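Local coordinates for methylmalonyl-CoA carboxyltransferase 12S subunit (Propionibacterium freudenreichii, PDB 1ON9) that transfers the carboxyl group of methylmalonyl-CoA to the biotin of the 1.3S subunit, forming propanoyl-CoA, and builds the hexameric core of transcarboxylase, at the interface of chains A and B. Coordinates in Å, arbitrary orientation; residue numbers count along the deposited sequence, not the author numbering. Chains: chain A/B, Methylmalonyl-CoA carboxyltransferase 12S subunit.

Contact 1: the interface of chains A and B. Residues chain A 373, 384-386, 388-389; chain B 184, 187, 202.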
ATOM      1  N   PHE A 373     -28.467  26.611  19.384  1.00 12.04           N
ATOM      2  CA  PHE A 373     -28.421  27.318  18.124  1.00 13.40           C
ATOM      3  C   PHE A 373     -29.358  28.511  18.218  1.00 16.56           C
ATOM      4  O   PHE A 373     -30.281  28.523  19.036  1.00 20.53           O
ATOM      5  CB  PHE A 373     -28.805  26.401  16.969  1.00 15.20           C
ATOM      6  CG  PHE A 373     -27.766  25.352  16.686  1.00 18.11           C
ATOM      7  CD1 PHE A 373     -27.784  24.141  17.365  1.00 17.22           C
ATOM      8  CD2 PHE A 373     -26.733  25.606  15.786  1.00 20.66           C
ATOM      9  CE1 PHE A 373     -26.772  23.186  17.150  1.00 19.81           C
ATOM     10  CE2 PHE A 373     -25.719  24.667  15.563  1.00 17.11           C
ATOM     11  CZ  PHE A 373     -25.742  23.457  16.249  1.00 19.01           C
ATOM     12  N   ILE A 384     -30.221  25.737   8.740  1.00 13.62           N
ATOM     13  CA  ILE A 384     -29.317  25.546   9.855  1.00 16.76           C
ATOM     14  C   ILE A 384     -29.072  24.036   9.976  1.00 17.26           C
ATOM     15  O   ILE A 384     -28.031  23.603  10.446  1.00 12.26           O
ATOM     16  CB  ILE A 384     -29.913  26.081  11.185  1.00 12.80           C
ATOM     17  CG1 ILE A 384     -28.932  25.819  12.331  1.00 14.81           C
ATOM     18  CG2 ILE A 384     -31.240  25.413  11.486  1.00 15.39           C
ATOM     19  CD1 ILE A 384     -27.562  26.511  12.146  1.00 16.86           C
ATOM     20  N   ILE A 385     -30.041  23.239   9.540  1.00 17.97           N
ATOM     21  CA  ILE A 385     -29.881  21.796   9.617  1.00 18.40           C
ATOM     22  C   ILE A 385     -28.664  21.362   8.804  1.00 14.34           C
ATOM     23  O   ILE A 385     -27.772  20.724   9.338  1.00 13.58           O
ATOM     24  CB  ILE A 385     -31.147  21.055   9.123  1.00 17.22           C
ATOM     25  CG1 ILE A 385     -32.248  21.156  10.190  1.00 21.48           C
ATOM     26  CG2 ILE A 385     -30.834  19.583   8.849  1.00 14.40           C
ATOM     27  CD1 ILE A 385     -33.558  20.501   9.777  1.00 16.92           C
ATOM     28  N   ARG A 386     -28.596  21.724   7.529  1.00 12.12           N
ATOM     29  CA  ARG A 386     -27.443  21.292   6.740  1.00 12.57           C
ATOM     30  C   ARG A 386     -26.183  22.101   7.023  1.00 14.83           C
ATOM     31  O   ARG A 386     -25.083  21.598   6.831  1.00 11.57           O
ATOM     32  CB  ARG A 386     -27.764  21.314   5.242  1.00 14.83           C
ATOM     33  CG  ARG A 386     -28.127  22.678   4.703  1.00 19.78           C
ATOM     34  CD  ARG A 386     -28.841  22.553   3.364  1.00 19.91           C
ATOM     35  NE  ARG A 386     -29.401  23.830   2.941  1.00 16.77           N
ATOM     36  CZ  ARG A 386     -28.701  24.779   2.337  1.00 20.32           C
ATOM     37  NH1 ARG A 386     -27.415  24.585   2.083  1.00 14.84           N
ATOM     38  NH2 ARG A 386     -29.284  25.920   1.988  1.00 19.60           N
ATOM     39  N   GLY A 388     -25.385  23.519  10.141  1.00  9.71           N
ATOM     40  CA  GLY A 388     -24.899  23.109  11.445  1.00  9.87           C
ATOM     41  C   GLY A 388     -24.234  21.749  11.335  1.00 15.22           C
ATOM     42  O   GLY A 388     -23.254  21.451  12.028  1.00 12.89           O
ATOM     43  N   ALA A 389     -24.764  20.919  10.444  1.00 11.43           N
ATOM     44  CA  ALA A 389     -24.210  19.591  10.248  1.00 11.55           C
ATOM     45  C   ALA A 389     -22.749  19.656   9.793  1.00 12.69           C
ATOM     46  O   ALA A 389     -21.999  18.709   9.999  1.00 13.80           O
ATOM     47  CB  ALA A 389     -25.059  18.803   9.234  1.00 11.99           C
TER
ATOM     48  N   TYR B 184     -29.781  16.582  12.735  1.00 10.10           N
ATOM     49  CA  TYR B 184     -28.460  16.598  12.131  1.00 11.29           C
ATOM     50  C   TYR B 184     -28.069  15.237  11.576  1.00 11.67           C
ATOM     51  O   TYR B 184     -27.206  15.149  10.702  1.00 13.86           O
ATOM     52  CB  TYR B 184     -27.426  17.091  13.147  1.00  7.68           C
ATOM     53  CG  TYR B 184     -27.529  18.568  13.406  1.00  9.63           C
ATOM     54  CD1 TYR B 184     -27.627  19.061  14.709  1.00 12.67           C
ATOM     55  CD2 TYR B 184     -27.529  19.482  12.351  1.00 14.15           C
ATOM     56  CE1 TYR B 184     -27.724  20.436  14.958  1.00 14.36           C
ATOM     57  CE2 TYR B 184     -27.622  20.858  12.586  1.00 14.06           C
ATOM     58  CZ  TYR B 184     -27.719  21.325  13.894  1.00 15.02           C
ATOM     59  OH  TYR B 184     -27.793  22.679  14.140  1.00 16.63           O
ATOM     60  N   ALA B 187     -29.297  15.040   8.091  1.00 11.40           N
ATOM     61  CA  ALA B 187     -28.447  15.975   7.363  1.00  9.40           C
ATOM     62  C   ALA B 187     -27.111  15.338   7.004  1.00 11.87           C
ATOM     63  O   ALA B 187     -26.483  15.695   6.007  1.00 10.40           O
ATOM     64  CB  ALA B 187     -28.201  17.218   8.212  1.00 12.25           C
ATOM     65  N   ILE B 202     -34.447  22.475  13.972  1.00 15.63           N
ATOM     66  CA  ILE B 202     -33.459  22.466  15.056  1.00 18.23           C
ATOM     67  C   ILE B 202     -34.114  23.099  16.291  1.00 18.82           C
ATOM     68  O   ILE B 202     -34.135  22.514  17.371  1.00 19.24           O
ATOM     69  CB  ILE B 202     -32.179  23.265  14.672  1.00 18.98           C
ATOM     70  CG1 ILE B 202     -31.473  22.580  13.492  1.00 18.62           C
ATOM     71  CG2 ILE B 202     -31.223  23.349  15.868  1.00 19.43           C
ATOM     72  CD1 ILE B 202     -31.081  21.131  13.758  1.00 17.08           C
TER
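B:Tyr184 sets its ring between A:Phe373 and helix 384-397 of the other subunit, at the centre of an apolar seam between two copies of the carboxyltransferase, and loses more of its own surface to the partner chain than any other residue given here. Its CE1 lies 3.6 Å from A:Phe373 CE1, and on the other side CE2 meets A:Gly388 CA at 3.7 Å. B:Ile202 CD1 of its own chain rests over one face, toward the rim, and so backs the ring from within the subunit.

The two branches of B:Ile202 divide the work. With CG1 beside the backbone N (chi1 -64°), that branch runs to the helix and presses on A:Ile384 CG2 at 3.5 Å, a tight fit between side chains that cross at about a right angle, while CG2 turns to A:Phe373 CD1, 3.8 Å away. A:Ile385 also uses both branches: CG1 lies against B:Ile202, and CG2 reaches the methyl CB of B:Ala187 at 3.6 Å. That same methyl meets A:Ala389 CB one helical turn further on, at 3.7 Å.

At the polar rim, A:Phe373 approaches B:Tyr184 from the opposite direction and offers its face, over whose centre the phenol OH sits 3.0 Å above the plane. At the tyrosine edge, in the ring plane, lie the helix carbonyls A:Ile384 O and A:Ile385 O, the latter 3.3 Å from CE2; the ring hydrogens along this edge would face the partly negative oxygens, a mildly favourable contact. Among the residues given the fit is largely one of shape, and it probably helps seat helix 384-397 against the neighbouring subunit of the homohexamer.

Contact 2: the interface of chains A and B. Residues chain A 422, 436, 480, 483, 485; chain B 148-149, 151-152.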
ATOM      1  N   ASP A 422     -17.890  12.152  21.947  1.00 10.48           N
ATOM      2  CA  ASP A 422     -18.581  11.351  20.939  1.00 14.19           C
ATOM      3  C   ASP A 422     -18.200  11.752  19.524  1.00 11.67           C
ATOM      4  O   ASP A 422     -18.310  10.946  18.599  1.00 13.92           O
ATOM      5  CB  ASP A 422     -20.088  11.457  21.135  1.00 15.05           C
ATOM      6  CG  ASP A 422     -20.513  10.979  22.503  1.00 19.05           C
ATOM      7  OD1 ASP A 422     -20.169   9.832  22.852  1.00 15.11           O
ATOM      8  OD2 ASP A 422     -21.172  11.742  23.228  1.00 13.99           O
ATOM      9  N   ILE A 436     -23.156  21.001  30.793  1.00 15.23           N
ATOM     10  CA  ILE A 436     -23.454  20.171  29.630  1.00 14.66           C
ATOM     11  C   ILE A 436     -24.847  19.638  29.910  1.00 15.61           C
ATOM     12  O   ILE A 436     -25.099  19.095  30.985  1.00 14.68           O
ATOM     13  CB  ILE A 436     -22.471  18.985  29.522  1.00 15.30           C
ATOM     14  CG1 ILE A 436     -21.053  19.510  29.258  1.00 10.38           C
ATOM     15  CG2 ILE A 436     -22.905  18.049  28.403  1.00 14.30           C
ATOM     16  CD1 ILE A 436     -19.980  18.505  29.598  1.00 12.99           C
ATOM     17  N   ALA A 480     -21.389  15.059  34.231  1.00 12.29           N
ATOM     18  CA  ALA A 480     -20.740  14.880  32.934  1.00 13.27           C
ATOM     19  C   ALA A 480     -19.478  14.035  33.143  1.00 10.58           C
ATOM     20  O   ALA A 480     -19.156  13.174  32.322  1.00 12.77           O
ATOM     21  CB  ALA A 480     -20.385  16.228  32.327  1.00 10.34           C
ATOM     22  N   ARG A 483     -20.320  10.330  33.877  1.00 11.50           N
ATOM     23  CA  ARG A 483     -20.648   9.572  32.672  1.00 15.01           C
ATOM     24  C   ARG A 483     -19.465   9.422  31.725  1.00 16.40           C
ATOM     25  O   ARG A 483     -19.578   8.768  30.695  1.00 14.51           O
ATOM     26  CB  ARG A 483     -21.798  10.241  31.915  1.00 13.36           C
ATOM     27  CG  ARG A 483     -23.077  10.402  32.735  1.00 17.17           C
ATOM     28  CD  ARG A 483     -23.633   9.053  33.211  1.00 24.86           C
ATOM     29  NE  ARG A 483     -24.109   8.217  32.112  1.00 31.89           N
ATOM     30  CZ  ARG A 483     -23.490   7.122  31.670  1.00 42.09           C
ATOM     31  NH1 ARG A 483     -22.359   6.714  32.240  1.00 42.49           N
ATOM     32  NH2 ARG A 483     -24.000   6.432  30.650  1.00 40.98           N
ATOM     33  N   GLN A 485     -18.167  11.807  30.028  1.00 13.64           N
ATOM     34  CA  GLN A 485     -18.241  12.792  28.966  1.00 14.28           C
ATOM     35  C   GLN A 485     -17.089  13.777  29.102  1.00 14.09           C
ATOM     36  O   GLN A 485     -16.701  14.424  28.136  1.00 13.12           O
ATOM     37  CB  GLN A 485     -19.590  13.500  28.971  1.00 16.71           C
ATOM     38  CG  GLN A 485     -20.664  12.612  28.350  1.00 24.26           C
ATOM     39  CD  GLN A 485     -21.991  13.300  28.211  1.00 29.34           C
ATOM     40  OE1 GLN A 485     -22.059  14.475  27.849  1.00 36.31           O
ATOM     41  NE2 GLN A 485     -23.069  12.566  28.481  1.00 33.60           N
TER
ATOM     42  N   ILE B 148     -28.108  13.949  29.844  1.00 18.50           N
ATOM     43  CA  ILE B 148     -26.947  13.897  28.974  1.00 18.03           C
ATOM     44  C   ILE B 148     -26.702  12.538  28.328  1.00 18.63           C
ATOM     45  O   ILE B 148     -25.895  12.435  27.406  1.00 15.52           O
ATOM     46  CB  ILE B 148     -25.668  14.392  29.712  1.00 20.95           C
ATOM     47  CG1 ILE B 148     -25.363  13.512  30.926  1.00 20.59           C
ATOM     48  CG2 ILE B 148     -25.865  15.851  30.163  1.00 19.33           C
ATOM     49  CD1 ILE B 148     -24.089  13.945  31.670  1.00 20.84           C
ATOM     50  N   ASP B 149     -27.387  11.496  28.797  1.00 18.24           N
ATOM     51  CA  ASP B 149     -27.222  10.174  28.180  1.00 17.28           C
ATOM     52  C   ASP B 149     -27.914  10.226  26.822  1.00 15.11           C
ATOM     53  O   ASP B 149     -27.421   9.673  25.845  1.00 17.19           O
ATOM     54  CB  ASP B 149     -27.843   9.074  29.047  1.00 18.20           C
ATOM     55  CG  ASP B 149     -27.118   8.902  30.364  1.00 20.77           C
ATOM     56  OD1 ASP B 149     -25.871   8.872  30.345  1.00 20.66           O
ATOM     57  OD2 ASP B 149     -27.788   8.790  31.407  1.00 21.98           O
ATOM     58  N   LEU B 151     -28.302  12.931  25.113  1.00 17.22           N
ATOM     59  CA  LEU B 151     -27.441  13.851  24.376  1.00 15.73           C
ATOM     60  C   LEU B 151     -26.244  13.129  23.771  1.00 16.07           C
ATOM     61  O   LEU B 151     -25.935  13.294  22.597  1.00 14.78           O
ATOM     62  CB  LEU B 151     -26.946  14.945  25.325  1.00 18.29           C
ATOM     63  CG  LEU B 151     -26.052  16.037  24.750  1.00 21.01           C
ATOM     64  CD1 LEU B 151     -26.781  16.773  23.650  1.00 20.89           C
ATOM     65  CD2 LEU B 151     -25.668  16.995  25.867  1.00 25.17           C
ATOM     66  N   SER B 152     -25.571  12.332  24.590  1.00 14.05           N
ATOM     67  CA  SER B 152     -24.405  11.584  24.146  1.00 17.08           C
ATOM     68  C   SER B 152     -24.777  10.626  23.019  1.00 17.03           C
ATOM     69  O   SER B 152     -23.984  10.386  22.105  1.00 13.40           O
ATOM     70  CB  SER B 152     -23.819  10.785  25.314  1.00 17.29           C
ATOM     71  OG  SER B 152     -22.654  10.106  24.899  1.00 27.13           O
TER
HETATM   72  O   HOH W   1     -23.621   9.589  28.679  1.00 31.56           O
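A:Arg483 and B:Asp149 cross at about a right angle, and their salt bridge is made at one carboxylate oxygen. The arginine chain bends at chi2 and chi3, which turns its NE toward OD1 of B:Asp149, 2.6 Å away. The acceptor lies close to the guanidinium plane and is met through its syn lone pair, yet the two planes stand 61° apart, so the groups do not pair flat; NH2 adds a weak bond to the same OD1.

A water joins this oxygen to the amide of A:Gln485, lying 2.9 Å from B:Asp149 OD1 and 3.0 Å from A:Gln485 NE2. A leucine replacing A:Arg483 would probably leave the charge of B:Asp149 without its mate and its carboxylate freer to turn, which could loosen the water it shares with A:Gln485. The glutamine chain, extended beyond CG, brings NE2 over B:Ile148 O as well. That bond, 3.0 Å long, comes from above the carbonyl plane and is bent to 137° at the hydrogen. B:Ile148 itself rests CD1 against A:Ala480 CA at 3.7 Å and, roughly at right angles to that, against the CG methylene of A:Arg483, while its CG2 faces A:Ile436.

One turn along helix 147-164, B:Ser152 has OG anti to the backbone N (chi1 -177°), pointing across to the carboxylate of A:Asp422. It donates to OD2 at 2.8 Å, from the syn side but tilted from the carboxylate plane. Together these bonds hold the start of helix 147-164 against the partner subunit and probably help set how the two chains align.

About 19 Å separates the centres of contact 1 and contact 2, which share no residue. In both, chain A contributes residues from the C-terminal half of its sequence and chain B residues from the N-terminal half, matching the two regions of the CoA carboxyltransferase family. Helices 384-397 of A and 184-188 of B serve contact 1, whereas helix 147-164 of B meets loop residues and short elements of A in contact 2. Contact 1 relies mainly on apolar fit, whereas contact 2 adds charged and polar bonds to a smaller apolar part. Two-fold symmetry repeats each with the chains exchanged, so each contact occurs twice in the dimer, and together they probably help fix how the two subunits sit in the hexamer.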